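Local coordinates for cytoplasmic Protein STM1381 (Salmonella enterica subsp. enterica serovar Typhimurium, PDB 3SOZ) that is of unknown function but probably belongs to the class I glutamine amidotransferase-like proteins, at residues A[171-174]-A[175-178]; A[97-100]-A[101-104]. All coordinates share one frame; numbering follows the deposited sequence.

Both contacts are local, each formed within eight consecutive residues, so neither closes a long loop and they neither nest nor cross. Following the chain from the N terminus, contact 2 comes first: residues 97-104 carry the loop that follows helix 88-91 into helix 100-109, the helix preceding the parallel strand 113-117. Contact 1, at residues 171-178, comes much later, where the loop after strand 157-162 runs into strand 175-187, an antiparallel part of the same mixed sheet. The two lie on opposite sides of the chain's centre, with their own centres about 37 Å apart and their nearest atoms about 22 Å apart. Contact 2 caps a helix; contact 1 pairs two aromatic rings.

Contact 1: residues A[171-174]-A[175-178]; sequences QPFS and EWPP
Phe173 and Trp176 form a T-shaped pair three residues apart, the edge of the phenyl ring directed at one face of the indole. The ring planes stand at 74°, and the centroid of the Phe173 ring lies 4.9 Å from that of the five-membered ring of Trp176. CE1 of Phe173 does most of the touching: it sits 3.4 Å from NE1 and 3.5 Å from CE2 of Trp176, over the face but shifted toward the rim. The neighbouring CZ of Phe173 reaches the benzo half, 3.7 Å from CZ2 of Trp176. With CG lying between its backbone N and carbonyl carbon (chi1 60°), Phe173 turns its ring toward Trp176. Between the two aromatics, Ser174 and Glu175 are exposed, as suits polar residues, and Glu175 OE2 makes a long, weak ion pair with Lys159 NZ. Outside the segment, Trp232 also meets both rings, Phe238 makes another edge-to-face contact with Trp176, and Asn162 OD1 accepts a hydrogen bond from Trp176 NE1. The indole thus gains apolar cover while its one polar atom is satisfied, so a large aromatic residue can be buried here without the cost of an unpaired N-H.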
# COMPACT_ATOMS: atom_id res chain seq x y z
N GLN A 171 37.75 4.28 5.15
CA GLN A 171 39.02 4.12 5.91
C GLN A 171 38.91 4.67 7.33
O GLN A 171 39.02 3.90 8.29
CB GLN A 171 40.27 4.67 5.17
CG GLN A 171 40.81 3.84 3.94
CD GLN A 171 40.59 2.28 3.98
OE1 GLN A 171 41.25 1.52 3.24
NE2 GLN A 171 39.64 1.81 4.81
N PRO A 172 38.62 5.99 7.45
CA PRO A 172 38.76 6.75 8.70
C PRO A 172 38.03 6.22 9.96
O PRO A 172 38.22 6.78 11.05
CB PRO A 172 38.24 8.15 8.31
CG PRO A 172 38.30 8.18 6.80
CD PRO A 172 37.97 6.80 6.40
N PHE A 173 37.20 5.17 9.81
CA PHE A 173 36.45 4.58 10.93
C PHE A 173 36.25 3.09 10.71
O PHE A 173 36.36 2.60 9.57
CB PHE A 173 35.07 5.26 11.08
CG PHE A 173 34.19 5.12 9.86
CD1 PHE A 173 33.51 3.92 9.59
CD2 PHE A 173 34.06 6.17 8.96
CE1 PHE A 173 32.74 3.77 8.47
CE2 PHE A 173 33.28 6.03 7.83
CZ PHE A 173 32.61 4.82 7.59
N SER A 174 35.93 2.38 11.79
CA SER A 174 35.59 0.94 11.67
C SER A 174 34.28 0.58 12.34
O SER A 174 33.58 -0.35 11.89
CB SER A 174 36.73 0.05 12.21
OG SER A 174 36.85 0.15 13.62
N GLU A 175 33.98 1.30 13.43
CA GLU A 175 32.74 1.14 14.19
C GLU A 175 31.73 2.27 13.90
O GLU A 175 32.07 3.48 13.92
CB GLU A 175 33.07 1.01 15.69
CG GLU A 175 32.01 1.58 16.68
CD GLU A 175 31.94 0.81 18.02
OE1 GLU A 175 32.09 -0.45 18.01
OE2 GLU A 175 31.71 1.49 19.06
N TRP A 176 30.50 1.86 13.59
CA TRP A 176 29.42 2.79 13.24
C TRP A 176 28.54 3.16 14.44
O TRP A 176 28.37 2.35 15.37
CB TRP A 176 28.52 2.13 12.21
CG TRP A 176 29.03 2.19 10.79
CD1 TRP A 176 29.89 1.31 10.19
CD2 TRP A 176 28.65 3.14 9.79
NE1 TRP A 176 30.09 1.66 8.87
CE2 TRP A 176 29.34 2.78 8.60
CE3 TRP A 176 27.79 4.25 9.77
CZ2 TRP A 176 29.19 3.51 7.40
CZ3 TRP A 176 27.67 4.99 8.57
CH2 TRP A 176 28.36 4.61 7.41
N PRO A 177 27.98 4.39 14.44
CA PRO A 177 26.98 4.67 15.48
C PRO A 177 25.67 3.93 15.13
O PRO A 177 25.48 3.54 13.96
CB PRO A 177 26.80 6.18 15.43
CG PRO A 177 27.61 6.64 14.19
CD PRO A 177 28.06 5.47 13.44
N PRO A 178 24.79 3.71 16.13
CA PRO A 178 23.59 2.95 15.77
C PRO A 178 22.61 3.78 14.92
O PRO A 178 22.48 4.98 15.11
CB PRO A 178 22.98 2.61 17.13
CG PRO A 178 23.41 3.75 17.99
CD PRO A 178 24.79 4.09 17.56

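Contact 2: residues A[97-100]-A[101-104]; sequences IPDA and LQLI
An N-cap opens helix 100-109, with Asp99 as the capping residue. Its carboxylate oxygen OD1 accepts two backbone N-H groups of the first turn, which lack the usual i-4 helical carbonyl partner. Leu101 N lies 2.6 Å from Asp99 OD1 and meets it almost head-on, whereas Gln102 N, 2.9 Å from the same OD1, comes from well above the carboxylate plane. CG of Asp99 is anti to the backbone N (chi1 176°), a torsion that swings the carboxylate over the end of the helix. A short acidic side chain suits the place: it reaches these amides directly, and its negative charge probably interacts favourably with the positive end of the helix dipole.

Ordinary helical bonding starts at the same residue. Asp99 O takes Leu103 N at 3.1 Å, fairly straight at 162° and in the carbonyl plane, and Gln102 N adds a weak bond to this oxygen. Next, Ala100 O accepts Ile104 N at 3.2 Å, the N-H coming in from one side of the Ala100 peptide plane. The aliphatic part of Gln102 lies across the cap, its CB 3.9 Å from Asp99 CG. Pro98, the residue before the cap, adds a loose apolar contact, its CB 4.5 Å from Leu103 CD1.

Leu101 and Ile104, whose apolar side chains suit their buried positions, pack on Phe84 of helix 81-85, and Leu101 also touches Leu85. Ala100 rests on Phe61 of a loop. The start of the helix thus packs on helix 81-85, while Ile97 and Asp99, just before it, also meet Pro155 and Gln156 of the second subunit.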
# COMPACT_ATOMS: atom_id res chain seq x y z
N ILE A 97 4.78 17.59 -19.79
CA ILE A 97 6.14 18.01 -19.47
C ILE A 97 6.98 16.75 -19.56
O ILE A 97 6.43 15.66 -19.58
CB ILE A 97 6.26 18.67 -18.04
CG1 ILE A 97 6.51 17.62 -16.96
CG2 ILE A 97 5.05 19.54 -17.66
CD1 ILE A 97 7.68 17.97 -16.06
N PRO A 98 8.32 16.88 -19.65
CA PRO A 98 9.13 15.64 -19.76
C PRO A 98 9.35 14.90 -18.42
O PRO A 98 9.44 15.55 -17.34
CB PRO A 98 10.47 16.13 -20.34
CG PRO A 98 10.16 17.53 -20.91
CD PRO A 98 9.14 18.08 -19.94
N ASP A 99 9.43 13.56 -18.50
CA ASP A 99 9.73 12.70 -17.34
C ASP A 99 11.00 13.14 -16.63
O ASP A 99 12.08 12.88 -17.12
CB ASP A 99 9.84 11.24 -17.82
CG ASP A 99 10.25 10.27 -16.70
OD1 ASP A 99 10.81 10.71 -15.66
OD2 ASP A 99 10.02 9.04 -16.87
N ALA A 100 10.86 13.81 -15.49
CA ALA A 100 11.98 14.31 -14.64
C ALA A 100 13.01 13.27 -14.23
O ALA A 100 14.15 13.61 -13.89
CB ALA A 100 11.43 14.96 -13.39
N LEU A 101 12.60 12.01 -14.24
CA LEU A 101 13.43 10.90 -13.81
C LEU A 101 14.22 10.38 -15.01
O LEU A 101 15.32 9.83 -14.84
CB LEU A 101 12.55 9.80 -13.19
CG LEU A 101 12.37 9.60 -11.67
CD1 LEU A 101 12.75 10.78 -10.76
CD2 LEU A 101 10.96 9.11 -11.34
N GLN A 102 13.66 10.54 -16.22
CA GLN A 102 14.42 10.31 -17.43
C GLN A 102 15.52 11.35 -17.40
O GLN A 102 16.68 11.01 -17.63
CB GLN A 102 13.59 10.48 -18.71
CG GLN A 102 13.25 9.21 -19.47
CD GLN A 102 14.42 8.26 -19.60
OE1 GLN A 102 14.22 7.07 -19.81
NE2 GLN A 102 15.63 8.77 -19.46
N LEU A 103 15.17 12.59 -17.10
CA LEU A 103 16.17 13.64 -17.00
C LEU A 103 17.34 13.30 -16.11
O LEU A 103 18.48 13.53 -16.50
CB LEU A 103 15.56 14.98 -16.58
CG LEU A 103 15.05 15.79 -17.77
CD1 LEU A 103 13.84 16.71 -17.44
CD2 LEU A 103 16.22 16.54 -18.43
N ILE A 104 17.07 12.75 -14.93
CA ILE A 104 18.15 12.42 -14.00
C ILE A 104 18.93 11.22 -14.55
O ILE A 104 20.17 11.19 -14.49
CB ILE A 104 17.63 12.24 -12.56
CG1 ILE A 104 17.25 13.61 -11.99
CG2 ILE A 104 18.69 11.61 -11.66
CD1 ILE A 104 16.11 13.59 -11.04